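Local coordinates for protein colicin-D (Escherichia coli, PDB 5ZNM) that kills Escherichia coli and closely related bacteria as a toxin that inhibits protein synthesis, here represented by its central domain and C-terminal tRNase domain, at residues Glu125-Leu130 and Val277-Asn282; Pro152-Leu157 and Leu259-Tyr264; Asp330-Glu335 and Asn350-Asn355. All blocks are in the same frame, centred on the assembly; numbering follows the deposited sequence.

Contact 1 (Glu125-Leu130 and Val277-Asn282); sequences EAMFSL and VYVMLN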
ATOM      1  N   GLU A 125       4.423  19.262  13.476  1.00 28.78           N
ATOM      2  CA  GLU A 125       4.037  19.614  12.116  1.00 25.37           C
ATOM      3  C   GLU A 125       3.746  18.343  11.320  1.00 20.83           C
ATOM      4  O   GLU A 125       4.214  17.253  11.664  1.00 23.47           O
ATOM      5  CB  GLU A 125       5.125  20.464  11.426  1.00 27.70           C
ATOM      6  CG  GLU A 125       5.474  21.772  12.199  1.00 35.87           C
ATOM      7  CD  GLU A 125       6.285  22.769  11.360  1.00 43.11           C
ATOM      8  OE1 GLU A 125       6.662  22.439  10.224  1.00 51.68           O
ATOM      9  OE2 GLU A 125       6.536  23.894  11.827  1.00 59.74           O
ATOM     10  N   ALA A 126       2.966  18.491  10.243  1.00 21.64           N
ATOM     11  CA  ALA A 126       2.475  17.343   9.486  1.00 22.72           C
ATOM     12  C   ALA A 126       2.440  17.652   7.994  1.00 19.58           C
ATOM     13  O   ALA A 126       2.331  18.807   7.572  1.00 16.32           O
ATOM     14  CB  ALA A 126       1.078  16.908   9.953  1.00 21.48           C
ATOM     15  N   MET A 127       2.480  16.583   7.196  1.00 14.98           N
ATOM     16  CA  MET A 127       2.658  16.702   5.757  1.00 16.84           C
ATOM     17  C   MET A 127       1.989  15.505   5.099  1.00 17.07           C
ATOM     18  O   MET A 127       2.270  14.362   5.464  1.00 20.76           O
ATOM     19  CB  MET A 127       4.147  16.758   5.395  1.00 21.80           C
ATOM     20  CG  MET A 127       4.440  16.878   3.907  1.00 22.02           C
ATOM     21  SD  MET A 127       6.211  17.143   3.598  1.00 17.31           S
ATOM     22  CE  MET A 127       6.874  15.639   4.299  1.00 15.75           C
ATOM     23  N   PHE A 128       1.094  15.777   4.160  1.00 15.53           N
ATOM     24  CA  PHE A 128       0.326  14.752   3.463  1.00 16.20           C
ATOM     25  C   PHE A 128       0.565  14.900   1.971  1.00 14.35           C
ATOM     26  O   PHE A 128       0.566  16.019   1.449  1.00 17.22           O
ATOM     27  CB  PHE A 128      -1.173  14.890   3.776  1.00 18.76           C
ATOM     28  CG  PHE A 128      -2.020  13.789   3.195  1.00 20.70           C
ATOM     29  CD1 PHE A 128      -2.030  12.525   3.765  1.00 23.82           C
ATOM     30  CD2 PHE A 128      -2.804  14.016   2.078  1.00 25.86           C
ATOM     31  CE1 PHE A 128      -2.812  11.504   3.225  1.00 28.47           C
ATOM     32  CE2 PHE A 128      -3.590  12.995   1.536  1.00 26.86           C
ATOM     33  CZ  PHE A 128      -3.588  11.745   2.109  1.00 24.40           C
ATOM     34  N   SER A 129       0.788  13.785   1.276  1.00 15.31           N
ATOM     35  CA  SER A 129       1.167  13.891  -0.128  1.00 16.32           C
ATOM     36  C   SER A 129       0.605  12.720  -0.917  1.00 20.74           C
ATOM     37  O   SER A 129       0.465  11.608  -0.397  1.00 15.78           O
ATOM     38  CB  SER A 129       2.689  13.950  -0.311  1.00 15.80           C
ATOM     39  OG  SER A 129       3.294  12.804   0.256  1.00 15.98           O
ATOM     40  N   LEU A 130       0.280  12.990  -2.179  1.00 14.63           N
ATOM     41  CA  LEU A 130      -0.260  11.981  -3.081  1.00 17.25           C
ATOM     42  C   LEU A 130      -0.057  12.464  -4.505  1.00 20.28           C
ATOM     43  O   LEU A 130       0.282  13.623  -4.740  1.00 18.35           O
ATOM     44  CB  LEU A 130      -1.746  11.702  -2.831  1.00 18.19           C
ATOM     45  CG  LEU A 130      -2.767  12.807  -2.515  1.00 30.58           C
ATOM     46  CD1 LEU A 130      -2.560  14.083  -3.266  1.00 35.36           C
ATOM     47  CD2 LEU A 130      -4.175  12.292  -2.786  1.00 32.39           C
ATOM     48  N   VAL A 277       3.743  15.075  -7.628  1.00 18.38           N
ATOM     49  CA  VAL A 277       3.258  14.796  -6.282  1.00 15.30           C
ATOM     50  C   VAL A 277       2.736  16.100  -5.690  1.00 16.78           C
ATOM     51  O   VAL A 277       3.447  17.110  -5.683  1.00 14.67           O
ATOM     52  CB  VAL A 277       4.381  14.218  -5.401  1.00 13.68           C
ATOM     53  CG1 VAL A 277       3.864  13.817  -4.025  1.00 12.65           C
ATOM     54  CG2 VAL A 277       5.061  13.043  -6.084  1.00 13.75           C
ATOM     55  N   TYR A 278       1.510  16.072  -5.178  1.00 18.18           N
ATOM     56  CA  TYR A 278       0.908  17.223  -4.513  1.00 18.66           C
ATOM     57  C   TYR A 278       1.107  17.054  -3.015  1.00 17.05           C
ATOM     58  O   TYR A 278       0.839  15.980  -2.471  1.00 15.63           O
ATOM     59  CB  TYR A 278      -0.574  17.338  -4.880  1.00 14.73           C
ATOM     60  CG  TYR A 278      -1.330  18.434  -4.152  1.00 18.11           C
ATOM     61  CD1 TYR A 278      -0.913  19.761  -4.210  1.00 18.43           C
ATOM     62  CD2 TYR A 278      -2.477  18.142  -3.423  1.00 20.74           C
ATOM     63  CE1 TYR A 278      -1.610  20.762  -3.557  1.00 17.26           C
ATOM     64  CE2 TYR A 278      -3.186  19.148  -2.750  1.00 25.04           C
ATOM     65  CZ  TYR A 278      -2.743  20.449  -2.825  1.00 24.44           C
ATOM     66  OH  TYR A 278      -3.435  21.439  -2.175  1.00 22.97           O
ATOM     67  N   VAL A 279       1.607  18.099  -2.356  1.00 14.97           N
ATOM     68  CA  VAL A 279       2.027  18.022  -0.965  1.00 19.89           C
ATOM     69  C   VAL A 279       1.318  19.123  -0.180  1.00 22.35           C
ATOM     70  O   VAL A 279       1.233  20.269  -0.640  1.00 18.64           O
ATOM     71  CB  VAL A 279       3.558  18.145  -0.846  1.00 15.32           C
ATOM     72  CG1 VAL A 279       3.988  18.021   0.606  1.00 15.38           C
ATOM     73  CG2 VAL A 279       4.248  17.071  -1.712  1.00 14.10           C
ATOM     74  N   MET A 280       0.785  18.770   0.988  1.00 20.71           N
ATOM     75  CA  MET A 280       0.001  19.692   1.811  1.00 20.01           C
ATOM     76  C   MET A 280       0.568  19.691   3.218  1.00 24.37           C
ATOM     77  O   MET A 280       0.887  18.630   3.761  1.00 20.83           O
ATOM     78  CB  MET A 280      -1.491  19.288   1.870  1.00 21.33           C
ATOM     79  CG  MET A 280      -2.218  19.296   0.544  1.00 33.51           C
ATOM     80  SD  MET A 280      -3.551  18.080   0.458  1.00 33.25           S
ATOM     81  CE  MET A 280      -2.757  16.663  -0.295  1.00 36.18           C
ATOM     82  N   LEU A 281       0.682  20.874   3.813  1.00 26.18           N
ATOM     83  CA  LEU A 281       1.245  21.005   5.142  1.00 23.87           C
ATOM     84  C   LEU A 281       0.187  21.535   6.103  1.00 21.70           C
ATOM     85  O   LEU A 281      -0.875  22.012   5.696  1.00 18.76           O
ATOM     86  CB  LEU A 281       2.479  21.920   5.149  1.00 23.33           C
ATOM     87  CG  LEU A 281       3.832  21.214   4.995  1.00 28.64           C
ATOM     88  CD1 LEU A 281       4.068  20.848   3.561  1.00 27.83           C
ATOM     89  CD2 LEU A 281       4.979  22.067   5.523  1.00 36.76           C
ATOM     90  N   ASN A 282       0.464  21.386   7.393  1.00 16.03           N
ATOM     91  CA  ASN A 282      -0.445  21.937   8.390  1.00 15.30           C
ATOM     92  C   ASN A 282      -0.477  23.456   8.303  1.00 18.93           C
ATOM     93  O   ASN A 282       0.524  24.112   7.984  1.00 16.19           O
ATOM     94  CB  ASN A 282      -0.027  21.520   9.807  1.00 18.92           C
ATOM     95  CG  ASN A 282       1.373  21.967  10.154  1.00 20.09           C
ATOM     96  OD1 ASN A 282       2.349  21.331   9.742  1.00 26.01           O
ATOM     97  ND2 ASN A 282       1.489  23.065  10.915  1.00 18.98           N
TER
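Phe128 and Met280 are paired across the strands as hydrogen-bonded antiparallel neighbours: chi1 sets Phe128 CG anti to its backbone N (-175°) and Met280 CG anti to its own carbonyl carbon (-62°), and the bend at chi3 of Met280 (-94°) carries CE to the ring. The two side chains run side by side in the same direction, and Met280 CE meets the ring edge, near its plane, 3.6 Å from Phe128 CD2. The same methyl touches Leu130 CD1, which in turn borders the edge of the Tyr278 ring. A flexible thioether suits this place between two stiffer neighbours. On the face of Met127, Val279 and Leu281, Met127 CG meets Val279 CG1 at 3.5 Å, and Ser129, small enough to sit among them, sets its CB against Val279 CG2. Paired backbone bonds join Phe128 to Met280 and Leu130 to Tyr278. At the end of the ladder the Asn282 side chain takes over: Ala126 N donates to Asn282 OD1 at 2.9 Å from above the amide plane, and Asn282 N returns a bond to Ala126 O. Tyr278 OH is hydrogen-bonded to Asp261 OD2 and Gly155 N, outside the two strands, and Glu125 forms a salt bridge with Arg207. Strands 56-61 and 262-267 flank the pair, so this is the buried centre of a five-stranded antiparallel sheet in the colicin's central domain.

Contact 2 (Pro152-Leu157 and Leu259-Tyr264); sequences PVRGQL and LRDFIY
A buried side-on salt bridge, within the region of the central domain related to S-type pyocins, ties edge strand 153-160 of one antiparallel sheet to segment 259-264, which carries the edge strand of another. Arg154 and Asp261 form it. Arg154 NE gives its hydrogen to Asp261 OD2 at 2.8 Å, and Arg154 NH2 gives one to Asp261 OD1, also at 2.8 Å and almost straight (174°). Each carboxylate oxygen accepts on its syn lone pair, and the guanidinium and carboxylate planes are only 11° apart, so the two flat groups form one nearly continuous layer although the side chains themselves cross at about a right angle. The bend at chi3 of Arg154 (72°) swings NE out of line with the aliphatic chain. Arginine suits the place because its NE and NH2 lie in one plane at a spacing that matches the two oxygens of an aspartate.

Leu259 lies over the guanidinium part of this layer. Its CD1 sits above the centre of one guanidinium face, 3.5 Å from Arg154 CZ, while the other methyl, CD2, packs 3.5 Å from Gln156 CB and also touches Gly155 O. The forked leucine thus spans three successive residues, Arg154 to Gln156, covering the flat cation with one branch and meeting the aliphatic root of Gln156 with the other. The buried charges have further partners: the bond from Tyr278 should help stabilise the carboxylate as an anion, and Arg154 NH1 bonds to Pro177 O.

Around the ion pair, Val180 of strand 179-181 packs on both Arg154 and Asp261, Tyr278 of strand 274-281 touches Arg154, and Ile176 from a loop lies against Leu259.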
ATOM      1  N   PRO A 152      -8.403  22.309  -8.991  1.00 27.04           N
ATOM      2  CA  PRO A 152      -9.758  22.656  -8.622  1.00 24.28           C
ATOM      3  C   PRO A 152     -10.024  22.483  -7.126  1.00 29.36           C
ATOM      4  O   PRO A 152     -10.985  23.064  -6.601  1.00 28.62           O
ATOM      5  CB  PRO A 152     -10.582  21.687  -9.496  1.00 27.54           C
ATOM      6  CG  PRO A 152      -9.837  20.561  -9.638  1.00 30.42           C
ATOM      7  CD  PRO A 152      -8.385  21.028  -9.715  1.00 31.76           C
ATOM      8  N   VAL A 153      -9.195  21.702  -6.434  1.00 26.64           N
ATOM      9  CA  VAL A 153      -9.310  21.451  -5.002  1.00 32.77           C
ATOM     10  C   VAL A 153      -7.924  21.567  -4.410  1.00 28.39           C
ATOM     11  O   VAL A 153      -6.984  20.961  -4.929  1.00 28.79           O
ATOM     12  CB  VAL A 153      -9.867  20.048  -4.691  1.00 30.82           C
ATOM     13  CG1 VAL A 153      -9.884  19.814  -3.185  1.00 29.09           C
ATOM     14  CG2 VAL A 153     -11.231  19.897  -5.251  1.00 30.75           C
ATOM     15  N   ARG A 154      -7.790  22.329  -3.327  1.00 25.26           N
ATOM     16  CA  ARG A 154      -6.547  22.351  -2.576  1.00 21.11           C
ATOM     17  C   ARG A 154      -6.786  21.813  -1.176  1.00 29.18           C
ATOM     18  O   ARG A 154      -7.921  21.764  -0.688  1.00 28.12           O
ATOM     19  CB  ARG A 154      -5.947  23.759  -2.527  1.00 18.90           C
ATOM     20  CG  ARG A 154      -5.319  24.160  -3.861  1.00 25.00           C
ATOM     21  CD  ARG A 154      -4.972  25.636  -3.889  1.00 24.44           C
ATOM     22  NE  ARG A 154      -3.824  25.950  -3.053  1.00 23.12           N
ATOM     23  CZ  ARG A 154      -3.367  27.186  -2.881  1.00 31.77           C
ATOM     24  NH1 ARG A 154      -3.976  28.200  -3.487  1.00 27.25           N
ATOM     25  NH2 ARG A 154      -2.318  27.416  -2.101  1.00 25.83           N
ATOM     26  N   GLY A 155      -5.700  21.402  -0.530  1.00 24.78           N
ATOM     27  CA  GLY A 155      -5.778  20.729   0.750  1.00 24.46           C
ATOM     28  C   GLY A 155      -5.016  21.475   1.825  1.00 27.95           C
ATOM     29  O   GLY A 155      -4.061  22.205   1.547  1.00 27.32           O
ATOM     30  N   GLN A 156      -5.447  21.272   3.068  1.00 31.76           N
ATOM     31  CA  GLN A 156      -4.818  21.865   4.235  1.00 26.62           C
ATOM     32  C   GLN A 156      -4.970  20.912   5.411  1.00 28.02           C
ATOM     33  O   GLN A 156      -6.070  20.399   5.651  1.00 27.18           O
ATOM     34  CB  GLN A 156      -5.459  23.218   4.550  1.00 35.80           C
ATOM     35  CG  GLN A 156      -5.378  23.614   5.990  1.00 39.64           C
ATOM     36  CD  GLN A 156      -5.652  25.071   6.188  1.00 35.51           C
ATOM     37  OE1 GLN A 156      -6.802  25.506   6.207  1.00 40.86           O
ATOM     38  NE2 GLN A 156      -4.587  25.847   6.327  1.00 38.42           N
ATOM     39  N   LEU A 157      -3.875  20.661   6.127  1.00 22.49           N
ATOM     40  CA  LEU A 157      -3.919  19.843   7.333  1.00 24.83           C
ATOM     41  C   LEU A 157      -4.245  20.722   8.534  1.00 23.55           C
ATOM     42  O   LEU A 157      -3.676  21.806   8.691  1.00 21.14           O
ATOM     43  CB  LEU A 157      -2.599  19.114   7.559  1.00 23.83           C
ATOM     44  CG  LEU A 157      -2.365  17.883   6.693  1.00 29.66           C
ATOM     45  CD1 LEU A 157      -0.970  17.345   6.937  1.00 24.82           C
ATOM     46  CD2 LEU A 157      -3.403  16.814   6.984  1.00 26.39           C
ATOM     47  N   LEU A 259      -2.322  28.041   3.808  1.00 38.44           N
ATOM     48  CA  LEU A 259      -2.005  27.085   2.749  1.00 23.87           C
ATOM     49  C   LEU A 259      -0.526  27.150   2.416  1.00 29.71           C
ATOM     50  O   LEU A 259      -0.063  28.127   1.820  1.00 36.91           O
ATOM     51  CB  LEU A 259      -2.825  27.362   1.494  1.00 21.76           C
ATOM     52  CG  LEU A 259      -4.315  27.098   1.610  1.00 34.60           C
ATOM     53  CD1 LEU A 259      -4.928  27.144   0.227  1.00 34.58           C
ATOM     54  CD2 LEU A 259      -4.568  25.762   2.275  1.00 36.77           C
ATOM     55  N   ARG A 260       0.201  26.095   2.751  1.00 25.86           N
ATOM     56  CA  ARG A 260       1.574  25.914   2.301  1.00 29.67           C
ATOM     57  C   ARG A 260       1.620  24.589   1.548  1.00 33.94           C
ATOM     58  O   ARG A 260       2.193  23.610   2.026  1.00 52.39           O
ATOM     59  CB  ARG A 260       2.548  25.928   3.455  1.00 25.04           C
ATOM     60  CG  ARG A 260       2.338  27.054   4.417  1.00 26.81           C
ATOM     61  CD  ARG A 260       3.252  26.859   5.580  1.00 23.50           C
ATOM     62  NE  ARG A 260       4.557  27.460   5.349  1.00 21.81           N
ATOM     63  CZ  ARG A 260       5.557  27.363   6.219  1.00 25.87           C
ATOM     64  NH1 ARG A 260       5.375  26.670   7.353  1.00 16.73           N
ATOM     65  NH2 ARG A 260       6.719  27.966   5.970  1.00 20.77           N
ATOM     66  N   ASP A 261       0.951  24.541   0.407  1.00 20.16           N
ATOM     67  CA  ASP A 261       0.939  23.338  -0.416  1.00 17.05           C
ATOM     68  C   ASP A 261       1.749  23.578  -1.681  1.00 22.41           C
ATOM     69  O   ASP A 261       1.957  24.718  -2.109  1.00 19.70           O
ATOM     70  CB  ASP A 261      -0.500  22.918  -0.762  1.00 16.06           C
ATOM     71  CG  ASP A 261      -1.311  24.061  -1.341  1.00 28.01           C
ATOM     72  OD1 ASP A 261      -1.032  25.222  -0.976  1.00 25.74           O
ATOM     73  OD2 ASP A 261      -2.220  23.803  -2.155  1.00 20.68           O
ATOM     74  N   PHE A 262       2.233  22.489  -2.276  1.00 15.63           N
ATOM     75  CA  PHE A 262       3.067  22.638  -3.460  1.00 14.94           C
ATOM     76  C   PHE A 262       3.040  21.337  -4.245  1.00 19.93           C
ATOM     77  O   PHE A 262       2.477  20.335  -3.805  1.00 18.43           O
ATOM     78  CB  PHE A 262       4.505  23.024  -3.085  1.00 16.84           C
ATOM     79  CG  PHE A 262       5.245  21.972  -2.275  1.00 19.98           C
ATOM     80  CD1 PHE A 262       5.128  21.930  -0.888  1.00 17.79           C
ATOM     81  CD2 PHE A 262       6.086  21.050  -2.907  1.00 19.50           C
ATOM     82  CE1 PHE A 262       5.814  20.990  -0.140  1.00 17.30           C
ATOM     83  CE2 PHE A 262       6.776  20.100  -2.176  1.00 17.08           C
ATOM     84  CZ  PHE A 262       6.642  20.065  -0.779  1.00 15.13           C
ATOM     85  N   ILE A 263       3.659  21.370  -5.419  1.00 15.09           N
ATOM     86  CA  ILE A 263       3.858  20.184  -6.241  1.00 17.71           C
ATOM     87  C   ILE A 263       5.355  20.022  -6.479  1.00 18.71           C
ATOM     88  O   ILE A 263       6.076  21.017  -6.642  1.00 19.51           O
ATOM     89  CB  ILE A 263       3.070  20.302  -7.565  1.00 15.94           C
ATOM     90  CG1 ILE A 263       1.568  20.211  -7.262  1.00 20.12           C
ATOM     91  CG2 ILE A 263       3.486  19.222  -8.564  1.00 15.35           C
ATOM     92  CD1 ILE A 263       0.676  20.612  -8.404  1.00 21.58           C
ATOM     93  N   TYR A 264       5.838  18.781  -6.423  1.00 16.46           N
ATOM     94  CA  TYR A 264       7.192  18.479  -6.880  1.00 15.80           C
ATOM     95  C   TYR A 264       7.147  17.193  -7.702  1.00 15.80           C
ATOM     96  O   TYR A 264       6.146  16.463  -7.707  1.00 16.82           O
ATOM     97  CB  TYR A 264       8.183  18.369  -5.711  1.00 12.57           C
ATOM     98  CG  TYR A 264       8.226  17.025  -5.031  1.00 18.15           C
ATOM     99  CD1 TYR A 264       7.128  16.538  -4.318  1.00 19.50           C
ATOM    100  CD2 TYR A 264       9.355  16.231  -5.108  1.00 22.88           C
ATOM    101  CE1 TYR A 264       7.167  15.298  -3.697  1.00 15.77           C
ATOM    102  CE2 TYR A 264       9.400  14.989  -4.501  1.00 19.77           C
ATOM    103  CZ  TYR A 264       8.313  14.527  -3.794  1.00 20.22           C
ATOM    104  OH  TYR A 264       8.380  13.281  -3.198  1.00 19.53           O
TER

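Contact 3 (Asp330-Glu335 and Asn350-Asn355); sequences DKDTVE and NPNTMN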
ATOM      1  N   ASP A 330       9.501  32.369  28.584  1.00 23.31           N
ATOM      2  CA  ASP A 330      10.103  33.303  29.525  1.00 22.33           C
ATOM      3  C   ASP A 330      10.800  32.521  30.629  1.00 25.91           C
ATOM      4  O   ASP A 330      10.249  31.555  31.169  1.00 22.33           O
ATOM      5  CB  ASP A 330       9.015  34.228  30.078  1.00 20.82           C
ATOM      6  CG  ASP A 330       9.536  35.266  31.069  1.00 24.75           C
ATOM      7  OD1 ASP A 330      10.502  35.011  31.818  1.00 31.75           O
ATOM      8  OD2 ASP A 330       8.938  36.357  31.116  1.00 27.36           O
ATOM      9  N   LYS A 331      12.037  32.918  30.933  1.00 26.95           N
ATOM     10  CA  LYS A 331      12.821  32.189  31.923  1.00 23.47           C
ATOM     11  C   LYS A 331      12.186  32.243  33.306  1.00 26.30           C
ATOM     12  O   LYS A 331      12.426  31.352  34.127  1.00 23.85           O
ATOM     13  CB  LYS A 331      14.244  32.746  31.980  1.00 30.56           C
ATOM     14  CG  LYS A 331      14.301  34.169  32.525  1.00 44.64           C
ATOM     15  CD  LYS A 331      15.722  34.590  32.855  1.00 53.80           C
ATOM     16  CE  LYS A 331      15.754  35.987  33.444  1.00 59.12           C
ATOM     17  NZ  LYS A 331      17.057  36.653  33.165  1.00 65.94           N
ATOM     18  N   ASP A 332      11.385  33.278  33.598  1.00 17.95           N
ATOM     19  CA  ASP A 332      10.753  33.307  34.911  1.00 19.10           C
ATOM     20  C   ASP A 332       9.395  32.623  34.946  1.00 20.41           C
ATOM     21  O   ASP A 332       8.803  32.540  36.023  1.00 19.40           O
ATOM     22  CB  ASP A 332      10.586  34.737  35.431  1.00 23.97           C
ATOM     23  CG  ASP A 332      11.886  35.500  35.454  1.00 31.96           C
ATOM     24  OD1 ASP A 332      12.906  34.915  35.850  1.00 40.47           O
ATOM     25  OD2 ASP A 332      11.881  36.677  35.057  1.00 37.70           O
ATOM     26  N   THR A 333       8.890  32.115  33.826  1.00 21.33           N
ATOM     27  CA  THR A 333       7.650  31.342  33.874  1.00 17.96           C
ATOM     28  C   THR A 333       7.954  29.953  34.406  1.00 20.36           C
ATOM     29  O   THR A 333       8.910  29.313  33.963  1.00 24.04           O
ATOM     30  CB  THR A 333       7.002  31.243  32.496  1.00 19.57           C
ATOM     31  OG1 THR A 333       6.551  32.536  32.082  1.00 19.03           O
ATOM     32  CG2 THR A 333       5.818  30.275  32.523  1.00 18.61           C
ATOM     33  N   VAL A 334       7.138  29.483  35.349  1.00 18.86           N
ATOM     34  CA  VAL A 334       7.382  28.230  36.050  1.00 18.40           C
ATOM     35  C   VAL A 334       6.116  27.388  36.029  1.00 22.87           C
ATOM     36  O   VAL A 334       4.998  27.917  35.971  1.00 17.63           O
ATOM     37  CB  VAL A 334       7.821  28.476  37.510  1.00 26.58           C
ATOM     38  CG1 VAL A 334       9.168  29.211  37.551  1.00 24.31           C
ATOM     39  CG2 VAL A 334       6.722  29.263  38.270  1.00 27.62           C
ATOM     40  N   GLU A 335       6.295  26.066  36.096  1.00 19.56           N
ATOM     41  CA  GLU A 335       5.155  25.186  36.310  1.00 15.60           C
ATOM     42  C   GLU A 335       4.661  25.364  37.740  1.00 19.81           C
ATOM     43  O   GLU A 335       5.450  25.312  38.689  1.00 17.79           O
ATOM     44  CB  GLU A 335       5.539  23.727  36.070  1.00 18.42           C
ATOM     45  CG  GLU A 335       4.362  22.783  36.276  1.00 19.29           C
ATOM     46  CD  GLU A 335       4.750  21.323  36.180  1.00 27.79           C
ATOM     47  OE1 GLU A 335       5.892  21.039  35.767  1.00 28.12           O
ATOM     48  OE2 GLU A 335       3.913  20.462  36.525  1.00 28.03           O
ATOM     49  N   ASN A 350       3.587  33.040  35.372  1.00 16.41           N
ATOM     50  CA  ASN A 350       4.651  34.039  35.369  1.00 20.61           C
ATOM     51  C   ASN A 350       4.445  34.998  36.529  1.00 18.02           C
ATOM     52  O   ASN A 350       3.394  35.639  36.603  1.00 15.34           O
ATOM     53  CB  ASN A 350       4.690  34.804  34.043  1.00 20.10           C
ATOM     54  CG  ASN A 350       5.872  35.738  33.961  1.00 23.54           C
ATOM     55  OD1 ASN A 350       5.845  36.828  34.526  1.00 21.03           O
ATOM     56  ND2 ASN A 350       6.922  35.312  33.268  1.00 18.49           N
ATOM     57  N   PRO A 351       5.405  35.146  37.450  1.00 15.78           N
ATOM     58  CA  PRO A 351       5.182  35.998  38.624  1.00 15.92           C
ATOM     59  C   PRO A 351       5.244  37.493  38.341  1.00 16.20           C
ATOM     60  O   PRO A 351       4.906  38.280  39.230  1.00 20.56           O
ATOM     61  CB  PRO A 351       6.316  35.581  39.572  1.00 16.30           C
ATOM     62  CG  PRO A 351       7.397  35.080  38.659  1.00 17.21           C
ATOM     63  CD  PRO A 351       6.687  34.424  37.512  1.00 20.35           C
ATOM     64  N   ASN A 352       5.656  37.908  37.149  1.00 18.72           N
ATOM     65  CA  ASN A 352       5.715  39.330  36.843  1.00 20.69           C
ATOM     66  C   ASN A 352       4.446  39.810  36.158  1.00 17.88           C
ATOM     67  O   ASN A 352       3.841  40.798  36.580  1.00 21.86           O
ATOM     68  CB  ASN A 352       6.921  39.632  35.962  1.00 19.55           C
ATOM     69  CG  ASN A 352       8.211  39.144  36.562  1.00 26.91           C
ATOM     70  OD1 ASN A 352       9.007  38.483  35.898  1.00 28.35           O
ATOM     71  ND2 ASN A 352       8.430  39.474  37.823  1.00 18.75           N
ATOM     72  N   THR A 353       4.027  39.119  35.097  1.00 19.66           N
ATOM     73  CA  THR A 353       2.758  39.464  34.473  1.00 14.67           C
ATOM     74  C   THR A 353       1.559  38.900  35.216  1.00 13.95           C
ATOM     75  O   THR A 353       0.436  39.347  34.960  1.00 17.53           O
ATOM     76  CB  THR A 353       2.704  38.945  33.041  1.00 17.09           C
ATOM     77  OG1 THR A 353       2.701  37.519  33.077  1.00 15.38           O
ATOM     78  CG2 THR A 353       3.913  39.448  32.218  1.00 17.25           C
ATOM     79  N   MET A 354       1.771  37.910  36.093  1.00 14.84           N
ATOM     80  CA  MET A 354       0.724  37.165  36.796  1.00 17.57           C
ATOM     81  C   MET A 354      -0.145  36.339  35.861  1.00 16.97           C
ATOM     82  O   MET A 354      -1.229  35.894  36.254  1.00 15.82           O
ATOM     83  CB  MET A 354      -0.156  38.084  37.652  1.00 20.89           C
ATOM     84  CG  MET A 354       0.640  38.945  38.604  1.00 26.53           C
ATOM     85  SD  MET A 354       1.239  38.024  40.020  1.00 39.22           S
ATOM     86  CE  MET A 354      -0.314  37.680  40.849  1.00 39.14           C
ATOM     87  N   ASN A 355       0.319  36.076  34.641  1.00 16.59           N
ATOM     88  CA  ASN A 355      -0.457  35.275  33.707  1.00 16.58           C
ATOM     89  C   ASN A 355      -0.269  33.788  33.982  1.00 17.75           C
ATOM     90  O   ASN A 355       0.795  33.342  34.422  1.00 16.75           O
ATOM     91  CB  ASN A 355      -0.066  35.604  32.262  1.00 16.23           C
ATOM     92  CG  ASN A 355      -0.658  36.927  31.794  1.00 16.20           C
ATOM     93  OD1 ASN A 355      -1.586  37.449  32.418  1.00 16.35           O
ATOM     94  ND2 ASN A 355      -0.130  37.478  30.691  1.00 13.65           N
TER
HETATM   95  O   HOH W   1       8.460  38.145  33.533  1.00 68.92           O
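Asn350 reaches with its amide nitrogen toward Thr333 and Asp330, the side chains crossing at about a right angle in both cases. Its CG is anti to the backbone N (chi1 -174°), and its ND2 donates to Thr333 OG1 at 3.0 Å, nearly straight (170°) and in the amide plane. A second bond from Asn350 ND2, to Asp330 OD2, is weak and strongly bent, with the carboxylate and amide planes 61° apart. The rotamer of Thr333 puts OG1 beside its own backbone N, where it takes the Asn350 ND2 hydrogen and also bonds to His327 O in the last turn of helix 314-329.

The other end of the Asn350 amide works within its own segment. Asn352 N donates to Asn350 OD1 at 2.8 Å and Thr353 N to the same oxygen at 3.0 Å, from opposite faces of the amide plane. Asparagine suits the position because one flat group can accept from its own turn while donating to the neighbouring one. Asp330 has a similar divided role: its OD1 accepts from Asp332 N at 2.6 Å, while OD2 faces Asn350 and also bonds to a glycerol, probably from the crystallisation liquor. Further out, Asp332 O packs closely on the Pro351 ring, 3.2 Å from Pro351 CD.

An Asx turn at Asp330 and an Asx motif at Asn350 are thus set side by side. The first coincides with a type I beta turn leading from helix 314-329 to edge strand 334-335, and the second opens the connection between strands 346-349 and 355-359 in the C-terminal tRNase domain.

Contacts 1 and 2 form one buried cluster, their centres about 7 Å apart. Along the chain contact 2 is nested inside the loop closed by contact 1, and they meet where strands 274-281 and 262-267 are neighbours in the five-stranded sheet. Contact 2 then joins that sheet to the four-stranded sheet edged by 153-160, so the two together unite strands far apart in sequence into the central domain. Contact 3 opens only after contact 1 has closed, on the surface of the tRNase domain with its own four-stranded sheet. Its nearest atoms are about 19 Å from those of contact 1 and 22 Å from those of contact 2, so it has no part in the central-domain packing.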